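Local coordinates for methyl transferase from Methanosarcina acetivorans (Methanosarcina acetivorans, PDB 6MRO), which probably transfers methyl groups from S-adenosylmethionine, and binds S-adenosylhomocysteine and, at separate sites, calcium ions, at residues I102-G107 / K133-C138; F166-I171 / Y188-T193. The protein carries 1 engineered substitution. All coordinates share one frame; numbering follows the deposited sequence.

Contact 1: residues I102-G107 / K133-C138; sequences IVIDSG and KYFMLC. With SAH (S-adenosyl-L-homocysteine), chain B.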
# COMPACT_ATOMS: atom_id res chain seq x y z
N ILE A 102 -7.38 -8.63 3.29
CA ILE A 102 -7.03 -7.52 2.41
C ILE A 102 -5.61 -7.09 2.74
O ILE A 102 -5.26 -6.96 3.92
CB ILE A 102 -7.98 -6.32 2.60
CG1 ILE A 102 -9.43 -6.68 2.33
CG2 ILE A 102 -7.51 -5.11 1.78
CD1 ILE A 102 -10.38 -6.05 3.36
N VAL A 103 -4.79 -6.89 1.71
CA VAL A 103 -3.56 -6.10 1.84
C VAL A 103 -3.68 -4.91 0.90
O VAL A 103 -3.97 -5.08 -0.29
CB VAL A 103 -2.30 -6.91 1.49
CG1 VAL A 103 -1.06 -5.99 1.50
CG2 VAL A 103 -2.11 -8.08 2.49
N ILE A 104 -3.45 -3.70 1.43
CA ILE A 104 -3.38 -2.49 0.60
C ILE A 104 -1.96 -1.97 0.57
O ILE A 104 -1.21 -2.02 1.55
CB ILE A 104 -4.37 -1.37 1.03
CG1 ILE A 104 -4.04 -0.79 2.40
CG2 ILE A 104 -5.82 -1.87 0.94
CD1 ILE A 104 -4.83 0.50 2.72
N ASP A 105 -1.58 -1.43 -0.58
CA ASP A 105 -0.20 -1.02 -0.85
C ASP A 105 -0.33 0.32 -1.57
O ASP A 105 -0.69 0.36 -2.75
CB ASP A 105 0.48 -2.10 -1.68
CG ASP A 105 1.86 -1.73 -2.17
OD1 ASP A 105 2.61 -2.70 -2.42
OD2 ASP A 105 2.22 -0.53 -2.29
N SER A 106 -0.09 1.42 -0.85
CA SER A 106 -0.26 2.77 -1.40
C SER A 106 1.14 3.36 -1.52
O SER A 106 1.62 4.04 -0.61
CB SER A 106 -1.18 3.63 -0.49
OG SER A 106 -1.31 4.99 -0.93
N GLY A 107 1.81 3.07 -2.64
CA GLY A 107 3.15 3.58 -2.86
C GLY A 107 4.31 2.78 -2.29
O GLY A 107 5.47 3.24 -2.40
N LYS A 133 -7.54 -10.44 -1.05
CA LYS A 133 -7.29 -9.43 -2.03
C LYS A 133 -6.06 -8.56 -1.75
O LYS A 133 -5.82 -8.21 -0.66
CB LYS A 133 -8.47 -8.48 -2.06
CG LYS A 133 -9.83 -9.07 -2.30
CD LYS A 133 -10.02 -9.16 -3.79
CE LYS A 133 -11.41 -9.59 -4.18
NZ LYS A 133 -11.46 -9.53 -5.68
N TYR A 134 -5.34 -8.24 -2.81
CA TYR A 134 -4.22 -7.31 -2.80
C TYR A 134 -4.58 -6.15 -3.72
O TYR A 134 -4.88 -6.37 -4.90
CB TYR A 134 -2.94 -8.00 -3.27
CG TYR A 134 -1.71 -7.12 -3.41
CD1 TYR A 134 -1.03 -7.04 -4.62
CD2 TYR A 134 -1.20 -6.41 -2.32
CE1 TYR A 134 0.09 -6.26 -4.75
CE2 TYR A 134 -0.06 -5.62 -2.44
CZ TYR A 134 0.58 -5.56 -3.67
OH TYR A 134 1.71 -4.81 -3.81
N PHE A 135 -4.56 -4.94 -3.16
CA PHE A 135 -4.80 -3.71 -3.91
C PHE A 135 -3.54 -2.85 -3.83
O PHE A 135 -3.08 -2.53 -2.72
CB PHE A 135 -5.99 -2.94 -3.33
CG PHE A 135 -7.28 -3.69 -3.42
CD1 PHE A 135 -7.93 -3.83 -4.64
CD2 PHE A 135 -7.85 -4.25 -2.29
CE1 PHE A 135 -9.12 -4.53 -4.74
CE2 PHE A 135 -9.05 -4.94 -2.37
CZ PHE A 135 -9.69 -5.08 -3.59
N MET A 136 -3.00 -2.49 -4.99
CA MET A 136 -1.74 -1.78 -5.04
C MET A 136 -1.88 -0.57 -5.95
O MET A 136 -2.40 -0.68 -7.06
CB MET A 136 -0.61 -2.69 -5.53
CG MET A 136 0.76 -2.05 -5.54
SD MET A 136 1.13 -1.13 -7.07
CE MET A 136 1.39 -2.52 -8.18
N LEU A 137 -1.40 0.57 -5.47
CA LEU A 137 -1.45 1.83 -6.21
C LEU A 137 -0.04 2.30 -6.50
O LEU A 137 0.79 2.38 -5.58
CB LEU A 137 -2.24 2.86 -5.39
CG LEU A 137 -2.33 4.31 -5.88
CD1 LEU A 137 -3.25 4.38 -7.07
CD2 LEU A 137 -2.87 5.18 -4.71
N CYS A 138 0.23 2.62 -7.76
CA CYS A 138 1.55 3.08 -8.16
C CYS A 138 1.43 4.05 -9.33
O CYS A 138 0.41 4.12 -10.01
CB CYS A 138 2.46 1.88 -8.50
SG CYS A 138 1.85 0.91 -9.92
N SAH B . 1.26 4.35 2.26
CA SAH B . 1.64 5.68 2.77
CB SAH B . 3.14 5.90 2.63
CG SAH B . 3.67 5.63 1.22
SD SAH B . 5.41 6.07 1.01
C SAH B . 0.89 6.80 2.06
O SAH B . 0.18 6.56 1.07
OXT SAH B . 1.01 7.97 2.47
C5' SAH B . 6.09 4.40 1.21
C4' SAH B . 6.19 3.96 2.67
O4' SAH B . 6.74 2.65 2.73
C3' SAH B . 7.05 4.85 3.57
O3' SAH B . 6.25 5.24 4.67
C2' SAH B . 8.22 3.96 3.95
O2' SAH B . 8.75 4.19 5.25
C1' SAH B . 7.62 2.57 3.83
N9 SAH B . 8.56 1.48 3.57
C8 SAH B . 9.57 1.43 2.64
N7 SAH B . 10.16 0.22 2.71
C5 SAH B . 9.52 -0.51 3.65
C6 SAH B . 9.70 -1.80 4.14
N6 SAH B . 10.66 -2.57 3.66
N1 SAH B . 8.88 -2.26 5.13
C2 SAH B . 7.87 -1.46 5.64
N3 SAH B . 7.69 -0.18 5.17
C4 SAH B . 8.51 0.27 4.18
O HOH W 1 2.81 0.93 -4.54
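Strands 100-106 and 132-139 run side by side and parallel, and their main chains satisfy each other. Val103 spends both polar backbone atoms here: its N reaches Lys133 O, and its O takes the N-H of Phe135 almost along the C=O axis. Asp105 repeats the scheme, N to Phe135 O over a more bent bond (133° at the hydrogen) and O from Leu137 N at 2.8 Å. Ile104, between them, bonds its backbone to strand 35-39 instead.

The buried carboxylate of Asp105 is held at both oxygens. With CG anti to the backbone N in both residues, Asp105 and Tyr134 lie alongside on one face of the sheet, and Tyr134 OH donates to Asp105 OD1 at 2.7 Å, from above the carboxylate plane. Asp105 OD2 accepts from Phe109 N and from a water 2.7 Å away that also donates to Leu137 O; so many donors would probably favour the ionised acid. Leu137 O also takes Gly107 N, at 3.2 Å.

At the strand end, Ser106 O accepts the amino N of SAH at 2.9 Å, while Ser106 OG donates to SAH O. Holding the ligand's amino-acid end at the C-terminal ends of parallel strands is characteristic of Rossmann-like methyltransferases.

Contact 2: residues F166-I171 / Y188-T193; sequences FNIIYI and YLLSAT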
# COMPACT_ATOMS: atom_id res chain seq x y z
N PHE A 166 -0.14 -14.43 -7.98
CA PHE A 166 -1.47 -13.84 -7.83
C PHE A 166 -2.27 -13.98 -9.11
O PHE A 166 -1.72 -14.06 -10.21
CB PHE A 166 -1.40 -12.36 -7.46
CG PHE A 166 -0.74 -12.09 -6.14
CD1 PHE A 166 0.64 -11.98 -6.06
CD2 PHE A 166 -1.49 -11.96 -4.98
CE1 PHE A 166 1.26 -11.75 -4.84
CE2 PHE A 166 -0.87 -11.73 -3.77
CZ PHE A 166 0.50 -11.61 -3.70
N ASN A 167 -3.59 -13.97 -8.95
CA ASN A 167 -4.49 -13.84 -10.09
C ASN A 167 -4.83 -12.37 -10.24
O ASN A 167 -5.33 -11.73 -9.30
CB ASN A 167 -5.74 -14.69 -9.91
CG ASN A 167 -5.43 -16.17 -9.89
OD1 ASN A 167 -4.64 -16.67 -10.70
ND2 ASN A 167 -6.03 -16.89 -8.96
N ILE A 168 -4.51 -11.81 -11.39
CA ILE A 168 -4.70 -10.39 -11.62
C ILE A 168 -6.14 -10.19 -12.08
O ILE A 168 -6.58 -10.84 -13.04
CB ILE A 168 -3.69 -9.86 -12.64
CG1 ILE A 168 -2.28 -10.01 -12.06
CG2 ILE A 168 -3.98 -8.40 -12.98
CD1 ILE A 168 -1.18 -9.62 -13.00
N ILE A 169 -6.88 -9.35 -11.37
CA ILE A 169 -8.26 -9.07 -11.74
C ILE A 169 -8.33 -7.92 -12.74
O ILE A 169 -8.93 -8.04 -13.81
CB ILE A 169 -9.11 -8.80 -10.49
CG1 ILE A 169 -8.95 -9.93 -9.46
CG2 ILE A 169 -10.58 -8.62 -10.87
CD1 ILE A 169 -9.40 -11.28 -9.93
N TYR A 170 -7.66 -6.82 -12.41
CA TYR A 170 -7.53 -5.70 -13.32
C TYR A 170 -6.31 -4.87 -12.95
O TYR A 170 -5.80 -4.94 -11.83
CB TYR A 170 -8.79 -4.83 -13.33
CG TYR A 170 -9.19 -4.17 -12.01
CD1 TYR A 170 -8.45 -3.11 -11.46
CD2 TYR A 170 -10.34 -4.57 -11.35
CE1 TYR A 170 -8.83 -2.51 -10.28
CE2 TYR A 170 -10.73 -3.98 -10.16
CZ TYR A 170 -9.98 -2.95 -9.63
OH TYR A 170 -10.37 -2.35 -8.46
N ILE A 171 -5.84 -4.10 -13.93
CA ILE A 171 -4.95 -2.96 -13.70
C ILE A 171 -5.63 -1.76 -14.34
O ILE A 171 -5.75 -1.68 -15.57
CB ILE A 171 -3.55 -3.19 -14.30
CG1 ILE A 171 -2.96 -4.51 -13.79
CG2 ILE A 171 -2.64 -2.02 -13.97
CD1 ILE A 171 -1.73 -4.97 -14.55
N TYR A 188 -1.71 3.61 -11.67
CA TYR A 188 -2.34 2.31 -11.86
C TYR A 188 -2.86 1.77 -10.54
O TYR A 188 -2.20 1.91 -9.50
CB TYR A 188 -1.36 1.28 -12.44
CG TYR A 188 -1.17 1.38 -13.93
CD1 TYR A 188 -2.25 1.65 -14.77
CD2 TYR A 188 0.09 1.20 -14.51
CE1 TYR A 188 -2.08 1.74 -16.13
CE2 TYR A 188 0.26 1.28 -15.87
CZ TYR A 188 -0.82 1.55 -16.68
OH TYR A 188 -0.65 1.65 -18.05
N LEU A 189 -4.03 1.14 -10.57
CA LEU A 189 -4.55 0.39 -9.43
C LEU A 189 -4.66 -1.07 -9.84
O LEU A 189 -5.41 -1.41 -10.76
CB LEU A 189 -5.90 0.92 -8.97
CG LEU A 189 -6.48 0.15 -7.78
CD1 LEU A 189 -5.73 0.52 -6.50
CD2 LEU A 189 -7.97 0.41 -7.64
N LEU A 190 -3.89 -1.92 -9.17
CA LEU A 190 -3.95 -3.35 -9.36
C LEU A 190 -4.92 -3.96 -8.35
O LEU A 190 -4.81 -3.69 -7.14
CB LEU A 190 -2.56 -3.97 -9.21
CG LEU A 190 -2.51 -5.47 -8.91
CD1 LEU A 190 -2.91 -6.27 -10.15
CD2 LEU A 190 -1.10 -5.83 -8.45
N SER A 191 -5.83 -4.78 -8.84
CA SER A 191 -6.63 -5.67 -8.00
C SER A 191 -6.18 -7.09 -8.29
O SER A 191 -6.23 -7.54 -9.45
CB SER A 191 -8.12 -5.51 -8.28
OG SER A 191 -8.88 -6.50 -7.60
N ALA A 192 -5.70 -7.78 -7.26
CA ALA A 192 -5.21 -9.14 -7.43
C ALA A 192 -5.75 -10.00 -6.30
O ALA A 192 -6.17 -9.49 -5.25
CB ALA A 192 -3.68 -9.16 -7.47
N THR A 193 -5.76 -11.32 -6.51
CA THR A 193 -6.23 -12.26 -5.50
C THR A 193 -5.22 -13.39 -5.32
O THR A 193 -4.54 -13.79 -6.26
CB THR A 193 -7.61 -12.86 -5.84
OG1 THR A 193 -7.48 -13.85 -6.87
CG2 THR A 193 -8.58 -11.77 -6.29
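Strands 167-177 and 184-193 form an antiparallel hairpin whose pairing is interrupted by a classic beta bulge, Ile169 and Tyr170 together facing Ser191. The backbone bonds come first. Asn167 and Thr193 form a hydrogen-bonded pair, each N giving to the other's O at 2.9 Å. Further along, Ser191 O accepts Ile169 N at 2.7 Å and, more weakly, Tyr170 N at 3.4 Å; Ser191 N answers to Tyr170 O. Ile169, with helix-like backbone angles (-88°/-50°), turns the strand so that it and Tyr170 share this partner, and the register shifts by one.

Ring contacts form the second group. Tyr170 CG sits in the crowded position between backbone N and carbonyl carbon (chi1 61°), which lays the ring over Ser191: Ser191 CB stands 3.5 Å from the centroid of the Tyr170 ring, nearly on its normal, a CH-pi contact. Leu189 O lies at the edge of the same ring, and Leu189 CD2 runs up beside the hydroxyl, which is hydrogen-bonded to Glu30. A looser CH-pi contact sets Ile171 CG2 over a face of Tyr188, 4.1 Å from its ring centroid.

Aliphatic packing completes the pairing. On the face of Ile168, Leu190 and Ile171, Leu190 CD1 touches both Ile168 CG2, at 3.7 Å, and Ile171 CG1. On the other side, Ile169 crosses Thr193 at about a right angle, CG1 to CG2 3.7 Å.

The chemistry implies a junction in which main-chain bonds set the register and apolar and CH-pi contacts fill in around it: the Ser191 carbonyl takes both amides, one of them weakly, and the small serine side chain is consistent with the ring of Tyr170 lying close against the neighbouring strand.

Both contacts belong to one mixed sheet and meet where strand 132-139 pairs with strand 184-193: Met136 O probably accepts Leu190 N, and Cys138 O probably accepts Tyr188 N. Their centres lie about 9 Å apart. Contact 1 is buried near the centre of the folded chain, parallel and in regular register, with a buried acid, a water and the ligand at its end. Contact 2, farther out, is antiparallel and only partly buried; it brings in one of the two outermost strands, 167-177, and relies on backbone bonds, CH-pi contacts and aliphatic packing. Phe135 CE1 against Ser191 OG, at 3.5 Å, joins the two through side chains.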